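Local coordinates for 4-hydroxybenzoyl-CoA thioesterase (Bacillus halodurans, PDB 5WH9), which probably hydrolyses acyl-coenzyme A thioesters, with gentisyl-coenzyme A as the likely substrate, using a hotdog fold, at residues K86-E91 and E106-A111; L41-S46 and S125-A130. All blocks are in the same frame, centred on the assembly; numbering follows the deposited sequence.

How the contacts relate
Contact 1 pairs two strands of the hotdog sheet. Contact 2 packs the turn after the helix 25-40 against the C-terminal helix. In the sequence, both strands of contact 1 come between the two segments of contact 2. Their centres lie about 13 Å apart. Val-127 of contact 2 links them by packing its CG2 methyl 3.9 Å from Trp-110 CH2 of contact 1. Contact 1 also reaches a second subunit, through Glu-106 and Arg-108. In related hotdog thioesterases the active site lies between subunits; these contacts do not settle which residues form it here. Contact 2 is nearer the surface, where Thr-45 and Ser-46 pack on a third subunit.

Contact 1. Residues K86-E91 and E106-A111; sequences KSFILE and EKRVWA
Arg-108 N donates to Phe-88 O at 2.7 Å, almost straight, and Phe-88 N answers to Arg-108 O at 2.8 Å. The backbones form an antiparallel pair within the hairpin of strands 87-96 and 99-111. Ser-87, Ile-89, Lys-107 and Val-109 share one face of the sheet. Phe-88, Leu-90, Glu-106 and Arg-108 share the other, where helix 25-40 packs.

On that second face, chi1 of Phe-88 (65°) turns CG toward the neighbouring strand, and Arg-108 CB lies over a face of the ring, 4.2 Å from the centroid. CE1 of Phe-88 meets the edge of the Trp-110 indole at CE3, 4.2 Å away. An alanine at Phe-88 would probably leave a gap beside Arg-108 CB and Trp-110 CE3.

Within the strand 106-111, Arg-108 NE and Glu-106 OE2 form a salt bridge of 2.8 Å. NE lies above the carboxylate plane, 68° out of it, while OE2 lies close to the guanidinium plane. Arg-108 NH2 adds a weak bond to the same oxygen. Leu-90 CD1 rests against Glu-106 OE2 from the other strand, at 3.9 Å. Arg-108 NH2 also pairs with Asp-31, and NH1 with Phe-55 O. Glu-106 OE1 is bonded to Tyr-23 OH of the second subunit. Held at both oxygens in a buried setting, the Glu-106 carboxylate is likely to keep one orientation.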
loop_
_atom_site.group_PDB
_atom_site.type_symbol
_atom_site.label_atom_id
_atom_site.label_comp_id
_atom_site.label_asym_id
_atom_site.label_seq_id
_atom_site.Cartn_x
_atom_site.Cartn_y
_atom_site.Cartn_z
ATOM N N LYS B 86 -8.502 -30.249 -0.783
ATOM C CA LYS B 86 -8.934 -28.963 -1.325
ATOM C C LYS B 86 -8.282 -27.727 -0.706
ATOM O O LYS B 86 -8.516 -26.611 -1.174
ATOM C CB LYS B 86 -10.460 -28.853 -1.268
ATOM C CG LYS B 86 -11.159 -29.884 -2.142
ATOM C CD LYS B 86 -12.610 -29.532 -2.399
ATOM C CE LYS B 86 -13.528 -30.343 -1.508
ATOM N NZ LYS B 86 -14.941 -29.926 -1.690
ATOM N N SER B 87 -7.464 -27.926 0.327
ATOM C CA SER B 87 -6.777 -26.825 0.986
ATOM C C SER B 87 -5.348 -27.203 1.409
ATOM O O SER B 87 -4.977 -28.377 1.425
ATOM C CB SER B 87 -7.565 -26.378 2.219
ATOM O OG SER B 87 -7.436 -27.322 3.274
ATOM N N PHE B 88 -4.550 -26.192 1.745
ATOM C CA PHE B 88 -3.230 -26.403 2.313
ATOM C C PHE B 88 -2.871 -25.204 3.194
ATOM O O PHE B 88 -3.434 -24.117 3.034
ATOM C CB PHE B 88 -2.177 -26.620 1.212
ATOM C CG PHE B 88 -1.960 -25.424 0.326
ATOM C CD1 PHE B 88 -2.838 -25.137 -0.707
ATOM C CD2 PHE B 88 -0.875 -24.594 0.514
ATOM C CE1 PHE B 88 -2.642 -24.024 -1.524
ATOM C CE2 PHE B 88 -0.672 -23.484 -0.299
ATOM C CZ PHE B 88 -1.554 -23.204 -1.313
ATOM N N ILE B 89 -1.953 -25.415 4.133
ATOM C CA ILE B 89 -1.446 -24.347 4.992
ATOM C C ILE B 89 0.055 -24.140 4.781
ATOM O O ILE B 89 0.825 -25.090 4.809
ATOM C CB ILE B 89 -1.677 -24.638 6.485
ATOM C CG1 ILE B 89 -3.162 -24.664 6.817
ATOM C CG2 ILE B 89 -1.001 -23.589 7.356
ATOM C CD1 ILE B 89 -3.413 -24.945 8.297
ATOM N N LEU B 90 0.457 -22.894 4.569
ATOM C CA LEU B 90 1.863 -22.528 4.490
ATOM C C LEU B 90 2.300 -21.925 5.811
ATOM O O LEU B 90 1.662 -21.001 6.314
ATOM C CB LEU B 90 2.086 -21.496 3.385
ATOM C CG LEU B 90 1.803 -21.952 1.956
ATOM C CD1 LEU B 90 1.991 -20.786 0.967
ATOM C CD2 LEU B 90 2.693 -23.135 1.574
ATOM N N GLU B 91 3.380 -22.444 6.369
ATOM C CA GLU B 91 4.019 -21.790 7.493
ATOM C C GLU B 91 5.130 -20.838 6.998
ATOM O O GLU B 91 5.935 -21.193 6.123
ATOM C CB GLU B 91 4.580 -22.831 8.456
ATOM C CG GLU B 91 4.863 -22.279 9.858
ATOM C CD GLU B 91 5.391 -23.346 10.814
ATOM O OE1 GLU B 91 4.588 -23.889 11.611
ATOM O OE2 GLU B 91 6.610 -23.643 10.772
ATOM N N GLU B 106 -0.682 -19.245 6.510
ATOM C CA GLU B 106 -1.815 -18.952 5.670
ATOM C C GLU B 106 -2.535 -20.283 5.440
ATOM O O GLU B 106 -1.905 -21.279 5.089
ATOM C CB GLU B 106 -1.325 -18.400 4.325
ATOM C CG GLU B 106 -0.535 -17.093 4.401
ATOM C CD GLU B 106 -0.035 -16.619 3.043
ATOM O OE1 GLU B 106 -0.085 -15.399 2.789
ATOM O OE2 GLU B 106 0.434 -17.457 2.233
ATOM N N LYS B 107 -3.840 -20.318 5.665
ATOM C CA LYS B 107 -4.647 -21.402 5.128
ATOM C C LYS B 107 -5.149 -20.985 3.756
ATOM O O LYS B 107 -5.759 -19.925 3.608
ATOM C CB LYS B 107 -5.840 -21.700 6.025
ATOM C CG LYS B 107 -6.646 -22.914 5.563
ATOM C CD LYS B 107 -7.457 -23.538 6.706
ATOM C CE LYS B 107 -8.308 -24.687 6.177
ATOM N NZ LYS B 107 -9.003 -25.465 7.256
ATOM N N ARG B 108 -4.882 -21.802 2.746
ATOM C CA ARG B 108 -5.322 -21.478 1.394
ATOM C C ARG B 108 -6.059 -22.640 0.729
ATOM O O ARG B 108 -5.854 -23.811 1.060
ATOM C CB ARG B 108 -4.142 -21.037 0.521
ATOM C CG ARG B 108 -3.378 -19.813 1.014
ATOM C CD ARG B 108 -2.241 -19.491 0.050
ATOM N NE ARG B 108 -1.496 -18.279 0.381
ATOM C CZ ARG B 108 -1.712 -17.089 -0.178
ATOM N NH1 ARG B 108 -2.664 -16.945 -1.089
ATOM N NH2 ARG B 108 -0.975 -16.040 0.175
ATOM N N VAL B 109 -6.918 -22.304 -0.220
ATOM C CA VAL B 109 -7.640 -23.310 -0.975
ATOM C C VAL B 109 -7.261 -23.152 -2.431
ATOM O O VAL B 109 -6.458 -22.285 -2.759
ATOM C CB VAL B 109 -9.167 -23.170 -0.799
ATOM C CG1 VAL B 109 -9.546 -23.433 0.651
ATOM C CG2 VAL B 109 -9.642 -21.801 -1.244
ATOM N N TRP B 110 -7.818 -23.987 -3.301
ATOM C CA TRP B 110 -7.574 -23.856 -4.727
ATOM C C TRP B 110 -8.874 -23.478 -5.407
ATOM O O TRP B 110 -9.911 -24.080 -5.128
ATOM C CB TRP B 110 -7.045 -25.167 -5.297
ATOM C CG TRP B 110 -6.192 -24.980 -6.514
ATOM C CD1 TRP B 110 -6.603 -24.989 -7.815
ATOM C CD2 TRP B 110 -4.776 -24.747 -6.542
ATOM N NE1 TRP B 110 -5.535 -24.786 -8.649
ATOM C CE2 TRP B 110 -4.402 -24.631 -7.894
ATOM C CE3 TRP B 110 -3.788 -24.631 -5.551
ATOM C CZ2 TRP B 110 -3.080 -24.405 -8.287
ATOM C CZ3 TRP B 110 -2.474 -24.402 -5.939
ATOM C CH2 TRP B 110 -2.132 -24.293 -7.296
ATOM N N ALA B 111 -8.827 -22.477 -6.284
ATOM C CA ALA B 111 -10.032 -22.009 -6.966
ATOM C C ALA B 111 -9.806 -21.733 -8.452
ATOM O O ALA B 111 -8.658 -21.632 -8.914
ATOM C CB ALA B 111 -10.596 -20.768 -6.276
#

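Contact 2. Residues L41-S46 and S125-A130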
loop_
_atom_site.group_PDB
_atom_site.type_symbol
_atom_site.label_atom_id
_atom_site.label_comp_id
_atom_site.label_asym_id
_atom_site.label_seq_id
_atom_site.Cartn_x
_atom_site.Cartn_y
_atom_site.Cartn_z
ATOM N N LEU B 41 8.693 -24.156 -7.006
ATOM C CA LEU B 41 8.266 -25.550 -7.110
ATOM C C LEU B 41 7.986 -25.936 -8.554
ATOM O O LEU B 41 7.823 -27.106 -8.861
ATOM C CB LEU B 41 7.015 -25.819 -6.269
ATOM C CG LEU B 41 7.211 -26.143 -4.788
ATOM C CD1 LEU B 41 5.868 -26.335 -4.112
ATOM C CD2 LEU B 41 8.079 -27.387 -4.596
ATOM N N GLY B 42 7.915 -24.949 -9.440
ATOM C CA GLY B 42 7.693 -25.223 -10.850
ATOM C C GLY B 42 6.364 -24.745 -11.404
ATOM O O GLY B 42 6.015 -25.038 -12.553
ATOM N N PHE B 43 5.621 -23.998 -10.595
ATOM C CA PHE B 43 4.316 -23.504 -11.010
ATOM C C PHE B 43 4.291 -21.977 -10.928
ATOM O O PHE B 43 3.835 -21.419 -9.932
ATOM C CB PHE B 43 3.225 -24.123 -10.132
ATOM C CG PHE B 43 3.365 -25.617 -9.965
ATOM C CD1 PHE B 43 2.754 -26.489 -10.853
ATOM C CD2 PHE B 43 4.137 -26.143 -8.930
ATOM C CE1 PHE B 43 2.891 -27.860 -10.710
ATOM C CE2 PHE B 43 4.284 -27.517 -8.779
ATOM C CZ PHE B 43 3.654 -28.381 -9.672
ATOM N N PRO B 44 4.819 -21.303 -11.969
ATOM C CA PRO B 44 4.859 -19.831 -12.048
ATOM C C PRO B 44 3.464 -19.261 -11.906
ATOM O O PRO B 44 2.651 -19.431 -12.803
ATOM C CB PRO B 44 5.355 -19.549 -13.471
ATOM C CG PRO B 44 6.045 -20.801 -13.905
ATOM C CD PRO B 44 5.447 -21.953 -13.135
ATOM N N THR B 45 3.199 -18.577 -10.805
ATOM C CA THR B 45 1.838 -18.155 -10.484
ATOM C C THR B 45 1.266 -17.093 -11.432
ATOM O O THR B 45 0.056 -16.940 -11.525
ATOM C CB THR B 45 1.758 -17.694 -9.032
ATOM O OG1 THR B 45 2.554 -16.514 -8.868
ATOM C CG2 THR B 45 2.309 -18.800 -8.110
ATOM N N SER B 46 2.134 -16.362 -12.132
ATOM C CA SER B 46 1.689 -15.420 -13.168
ATOM C C SER B 46 0.931 -16.169 -14.250
ATOM O O SER B 46 -0.027 -15.659 -14.840
ATOM C CB SER B 46 2.887 -14.714 -13.811
ATOM O OG SER B 46 3.794 -15.657 -14.365
ATOM N N SER B 125 -3.227 -32.131 -9.252
ATOM C CA SER B 125 -2.504 -33.312 -8.992
ATOM C C SER B 125 -0.999 -33.088 -9.071
ATOM O O SER B 125 -0.274 -33.569 -8.264
ATOM C CB SER B 125 -3.028 -34.353 -9.962
ATOM O OG SER B 125 -2.777 -34.031 -11.293
ATOM N N SER B 126 -0.555 -32.333 -10.043
ATOM C CA SER B 126 0.836 -32.013 -10.176
ATOM C C SER B 126 1.342 -31.197 -9.017
ATOM O O SER B 126 2.437 -31.368 -8.593
ATOM C CB SER B 126 1.010 -31.243 -11.430
ATOM O OG SER B 126 0.017 -30.274 -11.477
ATOM N N VAL B 127 0.528 -30.268 -8.564
ATOM C CA VAL B 127 0.832 -29.464 -7.387
ATOM C C VAL B 127 0.808 -30.350 -6.148
ATOM O O VAL B 127 1.711 -30.301 -5.320
ATOM C CB VAL B 127 -0.154 -28.297 -7.232
ATOM C CG1 VAL B 127 0.166 -27.504 -5.995
ATOM C CG2 VAL B 127 -0.093 -27.393 -8.460
ATOM N N ARG B 128 -0.210 -31.189 -6.038
ATOM C CA ARG B 128 -0.294 -32.110 -4.909
ATOM C C ARG B 128 1.007 -32.889 -4.740
ATOM O O ARG B 128 1.592 -32.893 -3.666
ATOM C CB ARG B 128 -1.479 -33.065 -5.078
ATOM C CG ARG B 128 -1.816 -33.876 -3.842
ATOM C CD ARG B 128 -3.072 -34.702 -4.070
ATOM N NE ARG B 128 -2.987 -35.477 -5.309
ATOM C CZ ARG B 128 -3.772 -35.293 -6.371
ATOM N NH1 ARG B 128 -4.723 -34.358 -6.349
ATOM N NH2 ARG B 128 -3.618 -36.052 -7.454
ATOM N N VAL B 129 1.461 -33.535 -5.809
ATOM C CA VAL B 129 2.690 -34.322 -5.771
ATOM C C VAL B 129 3.919 -33.476 -5.447
ATOM O O VAL B 129 4.876 -33.953 -4.833
ATOM C CB VAL B 129 2.931 -35.053 -7.116
ATOM C CG1 VAL B 129 4.358 -35.611 -7.191
ATOM C CG2 VAL B 129 1.893 -36.151 -7.327
ATOM N N ALA B 130 3.902 -32.224 -5.885
ATOM C CA ALA B 130 5.012 -31.318 -5.624
ATOM C C ALA B 130 5.030 -30.901 -4.145
ATOM O O ALA B 130 6.094 -30.727 -3.561
ATOM C CB ALA B 130 4.947 -30.095 -6.562
#
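The turn 41-46 passes beside helix 125-130, with Leu-41 CA 6.8 Å from Ala-130 CA and Phe-43 CA 7.8 Å from Val-127 CA. Gly-42 has a positive phi of 113° and closes the preceding helix in a Schellman motif. Pro-44 is the N-cap of the next helix, 45-50. Phe-43 thus stands between two helices and points toward a third.

With its CG anti to its own carbonyl carbon (chi1 -47°), Phe-43 carries its ring out to helix 125-130. There Val-127 CG2 lies over one face of the ring, 3.9 Å from the centroid, in a CH-pi contact.

In this hotdog fold the contact joins the turn between helices 25-40 and 45-50 to the C-terminal helix 125-131. Thr-45 packs back on His-35 and Leu-38 of the long helix.

Ala-130 CB comes to the edge of the Phe-43 ring, near its plane, 3.5 Å from CE2. Ser-126 O approaches obliquely, 3.4 Å from Phe-43 CZ. This oxygen also accepts the helical bond from Ala-130 N. Ser-126 OG lies 3.8 Å from Phe-43 CE1. Leu-41 adds a lighter touch, its CD2 lying 4.0 Å from Ala-130 O.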